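Long-range contact in hypothetical protein PA3499 (Pseudomonas aeruginosa, PDB 2IG8), which is of unknown function but belongs to the YjgF-like family of small trimeric alpha/beta proteins: residues Glu28-Arg42 with Phe121-Asp135. Sequence-based numbering, arbitrary orientation.
Sequences EELVMSGMTAHPATR and FPELLVEIDAWARLD
The His38 side chain turns away from its own backbone nitrogen (chi1 -177°), while that of Phe121 swings beside its nitrogen (chi1 -60°), and the two rings meet face to face. In this stack the centroids lie 3.7 Å apart and the planes 17° off parallel. It closes one end of an antiparallel pairing between strands 29-36 and 126-133, central neighbours in the mixed sheet of the YjgF-like fold. Pro39 CB lies over the other imidazole face. Next to the stack, Arg42 grips Glu123 side-on: NE reaches OE2 at 2.9 Å and NH2 reaches OE1 at 3.1 Å, the latter on the syn lone pair, while His38 sits over one guanidinium face. Leu124 wedges its two methyls between Thr36 and Thr41, with CD1 3.6 Å from Thr36 CG2.

Along the strands, Met35 and Ile128 exchange two nearly straight backbone bonds. From Ser33 to Met32 the chains part and water bridges them: one water joins Ser33 O to Ile128 O and Ala130 N, another links Met32 N with Ala130 O. On the helix 53-70 side, the Met32 chain bends at its thioether and lays CE against the CB atoms of Ala130 and Ala132. The opposite face meets a second subunit, whose Lys80 forms a salt bridge with Asp129.

Direct pairing resumes where Leu30 N donates to Ala132 O and, farther on, Leu134 N donates to Glu28 O at 2.8 Å. The Arg133 guanidinium holds Asp135 side-on through NE and NH2, while Thr2 of the third subunit also bonds to Asp135. Arg133 NH1 makes a weak, bent salt-bridge contact with Glu29 OE1, 3.4 Å away; Glu29 OE2 is hydrogen-bonded to Tyr79 OH and lies 2.6 Å from a water that accepts from Ala132 N.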
loop_
_atom_site.group_PDB
_atom_site.type_symbol
_atom_site.label_atom_id
_atom_site.label_comp_id
_atom_site.label_asym_id
_atom_site.label_seq_id
_atom_site.Cartn_x
_atom_site.Cartn_y
_atom_site.Cartn_z
ATOM N N GLU B 28 -19.033 -2.858 -0.198
ATOM C CA GLU B 28 -18.839 -2.895 -1.651
ATOM C C GLU B 28 -17.364 -3.090 -2.020
ATOM O O GLU B 28 -17.036 -3.312 -3.175
ATOM C CB GLU B 28 -19.353 -1.597 -2.291
ATOM C CG GLU B 28 -20.872 -1.405 -2.205
ATOM C CD GLU B 28 -21.658 -2.449 -2.995
ATOM O OE1 GLU B 28 -21.155 -2.964 -4.007
ATOM O OE2 GLU B 28 -22.801 -2.742 -2.608
ATOM N N GLU B 29 -16.483 -2.983 -1.035
ATOM C CA GLU B 29 -15.042 -3.057 -1.264
ATOM C C GLU B 29 -14.568 -4.503 -1.327
ATOM O O GLU B 29 -14.769 -5.247 -0.372
ATOM C CB GLU B 29 -14.310 -2.339 -0.136
ATOM C CG GLU B 29 -12.812 -2.214 -0.374
ATOM C CD GLU B 29 -12.440 -1.043 -1.280
ATOM O OE1 GLU B 29 -13.224 -0.064 -1.373
ATOM O OE2 GLU B 29 -11.337 -1.107 -1.848
ATOM N N LEU B 30 -13.936 -4.905 -2.432
ATOM C CA LEU B 30 -13.288 -6.233 -2.506
ATOM C C LEU B 30 -11.830 -6.114 -2.105
ATOM O O LEU B 30 -10.998 -5.625 -2.861
ATOM C CB LEU B 30 -13.395 -6.857 -3.883
ATOM C CG LEU B 30 -13.002 -8.347 -3.923
ATOM C CD1 LEU B 30 -13.893 -9.174 -3.006
ATOM C CD2 LEU B 30 -13.055 -8.856 -5.375
ATOM N N VAL B 31 -11.549 -6.519 -0.886
ATOM C CA VAL B 31 -10.213 -6.474 -0.332
ATOM C C VAL B 31 -9.534 -7.768 -0.729
ATOM O O VAL B 31 -10.069 -8.851 -0.487
ATOM C CB VAL B 31 -10.249 -6.346 1.199
ATOM C CG1 VAL B 31 -8.828 -6.319 1.775
ATOM C CG2 VAL B 31 -11.080 -5.107 1.642
ATOM N N MET B 32 -8.358 -7.656 -1.329
ATOM C CA MET B 32 -7.668 -8.797 -1.875
ATOM C C MET B 32 -6.248 -8.859 -1.372
ATOM O O MET B 32 -5.587 -7.828 -1.223
ATOM C CB MET B 32 -7.634 -8.697 -3.422
ATOM C CG MET B 32 -9.002 -8.853 -4.105
ATOM S SD MET B 32 -9.010 -8.589 -5.928
ATOM C CE MET B 32 -9.447 -6.839 -5.931
ATOM N N SER B 33 -5.762 -10.075 -1.167
ATOM C CA SER B 33 -4.357 -10.303 -0.930
ATOM C C SER B 33 -3.557 -10.067 -2.187
ATOM O O SER B 33 -4.081 -10.108 -3.302
ATOM C CB SER B 33 -4.115 -11.749 -0.440
ATOM O OG SER B 33 -4.545 -11.903 0.915
ATOM N N GLY B 34 -2.262 -9.864 -2.003
ATOM C CA GLY B 34 -1.350 -9.748 -3.117
ATOM C C GLY B 34 -1.361 -11.033 -3.916
ATOM O O GLY B 34 -1.338 -12.137 -3.347
ATOM N N MET B 35 -1.435 -10.886 -5.228
ATOM C CA MET B 35 -1.494 -12.021 -6.135
ATOM C C MET B 35 -0.198 -12.188 -6.933
ATOM O O MET B 35 0.449 -11.213 -7.324
ATOM C CB MET B 35 -2.704 -11.883 -7.066
ATOM C CG MET B 35 -4.080 -12.136 -6.377
ATOM S SD MET B 35 -4.411 -13.843 -5.867
ATOM C CE MET B 35 -4.460 -13.618 -4.061
ATOM N N THR B 36 0.183 -13.450 -7.148
ATOM C CA THR B 36 1.386 -13.799 -7.874
ATOM C C THR B 36 1.051 -14.898 -8.896
ATOM O O THR B 36 -0.047 -15.493 -8.862
ATOM C CB THR B 36 2.493 -14.340 -6.961
ATOM O OG1 THR B 36 2.191 -15.694 -6.613
ATOM C CG2 THR B 36 2.674 -13.495 -5.692
ATOM N N ALA B 37 2.013 -15.183 -9.776
ATOM C CA ALA B 37 1.824 -16.182 -10.807
ATOM C C ALA B 37 2.231 -17.610 -10.357
ATOM O O ALA B 37 2.267 -18.519 -11.156
ATOM C CB ALA B 37 2.556 -15.759 -12.114
ATOM N N HIS B 38 2.500 -17.801 -9.073
ATOM C CA HIS B 38 2.750 -19.131 -8.503
ATOM C C HIS B 38 1.386 -19.816 -8.261
ATOM O O HIS B 38 0.466 -19.180 -7.771
ATOM C CB HIS B 38 3.501 -18.990 -7.175
ATOM C CG HIS B 38 3.873 -20.296 -6.537
ATOM N ND1 HIS B 38 3.143 -20.852 -5.513
ATOM C CD2 HIS B 38 4.887 -21.156 -6.783
ATOM C CE1 HIS B 38 3.692 -22.002 -5.154
ATOM N NE2 HIS B 38 4.744 -22.218 -5.918
ATOM N N PRO B 39 1.277 -21.124 -8.507
ATOM C CA PRO B 39 2.290 -22.115 -8.926
ATOM C C PRO B 39 2.567 -22.298 -10.409
ATOM O O PRO B 39 3.447 -23.091 -10.742
ATOM C CB PRO B 39 1.754 -23.414 -8.321
ATOM C CG PRO B 39 0.259 -23.258 -8.391
ATOM C CD PRO B 39 -0.002 -21.780 -8.144
ATOM N N ALA B 40 1.877 -21.557 -11.286
ATOM C CA ALA B 40 2.099 -21.646 -12.726
ATOM C C ALA B 40 3.579 -21.396 -13.067
ATOM O O ALA B 40 4.136 -22.066 -13.945
ATOM C CB ALA B 40 1.194 -20.659 -13.461
ATOM N N THR B 41 4.191 -20.440 -12.358
ATOM C CA THR B 41 5.605 -20.081 -12.533
ATOM C C THR B 41 6.528 -21.246 -12.197
ATOM O O THR B 41 7.554 -21.418 -12.847
ATOM C CB THR B 41 6.029 -18.875 -11.692
ATOM O OG1 THR B 41 5.536 -18.979 -10.337
ATOM C CG2 THR B 41 5.533 -17.562 -12.323
ATOM N N ARG B 42 6.183 -22.028 -11.173
ATOM C CA ARG B 42 7.014 -23.192 -10.820
ATOM C C ARG B 42 6.933 -24.277 -11.876
ATOM O O ARG B 42 7.961 -24.845 -12.309
ATOM C CB ARG B 42 6.647 -23.741 -9.428
ATOM C CG ARG B 42 7.480 -24.953 -9.051
ATOM C CD ARG B 42 7.663 -25.099 -7.555
ATOM N NE ARG B 42 8.362 -23.938 -7.021
ATOM C CZ ARG B 42 8.408 -23.581 -5.734
ATOM N NH1 ARG B 42 7.806 -24.320 -4.795
ATOM N NH2 ARG B 42 9.070 -22.480 -5.383
ATOM N N PHE B 121 8.273 -16.554 -3.657
ATOM C CA PHE B 121 8.876 -17.694 -4.353
ATOM C C PHE B 121 9.927 -17.199 -5.327
ATOM O O PHE B 121 9.788 -16.097 -5.924
ATOM C CB PHE B 121 7.809 -18.545 -5.045
ATOM C CG PHE B 121 6.799 -19.098 -4.099
ATOM C CD1 PHE B 121 7.122 -20.149 -3.279
ATOM C CD2 PHE B 121 5.537 -18.540 -4.005
ATOM C CE1 PHE B 121 6.196 -20.667 -2.396
ATOM C CE2 PHE B 121 4.611 -19.038 -3.112
ATOM C CZ PHE B 121 4.937 -20.095 -2.316
ATOM N N PRO B 122 11.003 -17.983 -5.484
ATOM C CA PRO B 122 12.142 -17.521 -6.250
ATOM C C PRO B 122 11.860 -17.342 -7.743
ATOM O O PRO B 122 12.535 -16.548 -8.386
ATOM C CB PRO B 122 13.208 -18.590 -5.980
ATOM C CG PRO B 122 12.443 -19.797 -5.612
ATOM C CD PRO B 122 11.229 -19.319 -4.918
ATOM N N GLU B 123 10.836 -18.012 -8.272
ATOM C CA GLU B 123 10.501 -17.892 -9.705
ATOM C C GLU B 123 9.740 -16.602 -10.037
ATOM O O GLU B 123 9.593 -16.250 -11.224
ATOM C CB GLU B 123 9.668 -19.087 -10.170
ATOM C CG GLU B 123 10.343 -20.433 -9.976
ATOM C CD GLU B 123 10.056 -21.096 -8.632
ATOM O OE1 GLU B 123 9.620 -20.434 -7.664
ATOM O OE2 GLU B 123 10.272 -22.321 -8.564
ATOM N N LEU B 124 9.242 -15.909 -9.008
ATOM C CA LEU B 124 8.393 -14.732 -9.190
ATOM C C LEU B 124 9.171 -13.487 -9.639
ATOM O O LEU B 124 10.274 -13.189 -9.134
ATOM C CB LEU B 124 7.625 -14.413 -7.904
ATOM C CG LEU B 124 6.676 -15.494 -7.362
ATOM C CD1 LEU B 124 5.941 -14.960 -6.098
ATOM C CD2 LEU B 124 5.696 -15.981 -8.435
ATOM N N LEU B 125 8.582 -12.768 -10.589
ATOM C CA LEU B 125 9.061 -11.468 -11.052
ATOM C C LEU B 125 8.123 -10.322 -10.643
ATOM O O LEU B 125 8.513 -9.168 -10.733
ATOM C CB LEU B 125 9.167 -11.455 -12.587
ATOM C CG LEU B 125 10.229 -12.352 -13.205
ATOM C CD1 LEU B 125 10.061 -12.415 -14.765
ATOM C CD2 LEU B 125 11.599 -11.868 -12.758
ATOM N N VAL B 126 6.892 -10.645 -10.229
ATOM C CA VAL B 126 5.886 -9.620 -9.927
ATOM C C VAL B 126 4.820 -10.109 -8.951
ATOM O O VAL B 126 4.454 -11.293 -8.914
ATOM C CB VAL B 126 5.249 -9.045 -11.245
ATOM C CG1 VAL B 126 4.448 -10.134 -12.003
ATOM C CG2 VAL B 126 4.341 -7.824 -10.969
ATOM N N GLU B 127 4.353 -9.177 -8.122
ATOM C CA GLU B 127 3.203 -9.375 -7.270
ATOM C C GLU B 127 2.370 -8.093 -7.365
ATOM O O GLU B 127 2.925 -6.996 -7.416
ATOM C CB GLU B 127 3.639 -9.652 -5.826
ATOM C CG GLU B 127 2.488 -9.763 -4.857
ATOM C CD GLU B 127 2.778 -10.657 -3.640
ATOM O OE1 GLU B 127 3.872 -11.242 -3.524
ATOM O OE2 GLU B 127 1.874 -10.784 -2.804
ATOM N N ILE B 128 1.055 -8.252 -7.438
ATOM C CA ILE B 128 0.175 -7.106 -7.522
ATOM C C ILE B 128 -0.854 -7.117 -6.409
ATOM O O ILE B 128 -1.530 -8.133 -6.164
ATOM C CB ILE B 128 -0.514 -7.018 -8.890
ATOM C CG1 ILE B 128 0.542 -6.905 -10.008
ATOM C CG2 ILE B 128 -1.513 -5.845 -8.880
ATOM C CD1 ILE B 128 -0.014 -6.884 -11.481
ATOM N N ASP B 129 -0.944 -5.975 -5.727
ATOM C CA ASP B 129 -1.948 -5.717 -4.720
ATOM C C ASP B 129 -3.036 -4.866 -5.361
ATOM O O ASP B 129 -2.778 -3.703 -5.730
ATOM C CB ASP B 129 -1.290 -4.981 -3.537
ATOM C CG ASP B 129 -2.148 -4.967 -2.270
ATOM O OD1 ASP B 129 -3.267 -5.550 -2.246
ATOM O OD2 ASP B 129 -1.713 -4.329 -1.282
ATOM N N ALA B 130 -4.218 -5.452 -5.549
ATOM C CA ALA B 130 -5.311 -4.842 -6.332
ATOM C C ALA B 130 -6.409 -4.332 -5.387
ATOM O O ALA B 130 -6.773 -5.001 -4.410
ATOM C CB ALA B 130 -5.919 -5.847 -7.341
ATOM N N TRP B 131 -6.914 -3.143 -5.688
ATOM C CA TRP B 131 -8.023 -2.547 -4.948
ATOM C C TRP B 131 -9.197 -2.389 -5.902
ATOM O O TRP B 131 -9.022 -1.896 -7.040
ATOM C CB TRP B 131 -7.631 -1.181 -4.374
ATOM C CG TRP B 131 -6.359 -1.204 -3.561
ATOM C CD1 TRP B 131 -5.084 -1.282 -4.046
ATOM C CD2 TRP B 131 -6.237 -1.152 -2.135
ATOM N NE1 TRP B 131 -4.187 -1.299 -3.022
ATOM C CE2 TRP B 131 -4.859 -1.204 -1.835
ATOM C CE3 TRP B 131 -7.153 -1.074 -1.087
ATOM C CZ2 TRP B 131 -4.372 -1.180 -0.530
ATOM C CZ3 TRP B 131 -6.670 -1.046 0.244
ATOM C CH2 TRP B 131 -5.288 -1.102 0.504
ATOM N N ALA B 132 -10.374 -2.820 -5.446
ATOM C CA ALA B 132 -11.605 -2.748 -6.231
ATOM C C ALA B 132 -12.840 -2.500 -5.359
ATOM O O ALA B 132 -12.843 -2.791 -4.155
ATOM C CB ALA B 132 -11.794 -4.038 -7.049
ATOM N N ARG B 133 -13.862 -1.923 -5.997
ATOM C CA ARG B 133 -15.201 -1.719 -5.449
ATOM C C ARG B 133 -16.227 -2.233 -6.451
ATOM O O ARG B 133 -16.143 -1.894 -7.631
ATOM C CB ARG B 133 -15.479 -0.230 -5.330
ATOM C CG ARG B 133 -14.849 0.432 -4.192
ATOM C CD ARG B 133 -15.306 1.848 -4.160
ATOM N NE ARG B 133 -16.671 1.943 -3.675
ATOM C CZ ARG B 133 -16.992 1.982 -2.387
ATOM N NH1 ARG B 133 -16.045 1.906 -1.449
ATOM N NH2 ARG B 133 -18.265 2.082 -2.024
ATOM N N LEU B 134 -17.224 -2.976 -5.982
ATOM C CA LEU B 134 -18.231 -3.562 -6.867
ATOM C C LEU B 134 -19.243 -2.550 -7.441
ATOM O O LEU B 134 -19.995 -2.882 -8.362
ATOM C CB LEU B 134 -18.983 -4.667 -6.125
ATOM C CG LEU B 134 -18.118 -5.833 -5.630
ATOM C CD1 LEU B 134 -18.975 -6.867 -4.916
ATOM C CD2 LEU B 134 -17.367 -6.459 -6.762
ATOM N N ASP B 135 -19.245 -1.326 -6.917
ATOM C CA ASP B 135 -20.234 -0.318 -7.297
ATOM C C ASP B 135 -19.683 0.783 -8.211
ATOM O O ASP B 135 -20.293 1.846 -8.327
ATOM C CB ASP B 135 -20.862 0.274 -6.030
ATOM C CG ASP B 135 -19.853 0.962 -5.124
ATOM O OD1 ASP B 135 -18.634 0.756 -5.258
ATOM O OD2 ASP B 135 -20.291 1.710 -4.245
HETATM O O HOH W 1 -10.088 -3.283 -2.354
HETATM O O HOH W 2 -7.470 -4.901 -1.721
HETATM O O HOH W 3 -4.239 -8.329 -5.393
HETATM O O HOH W 4 4.118 -13.437 -10.427
#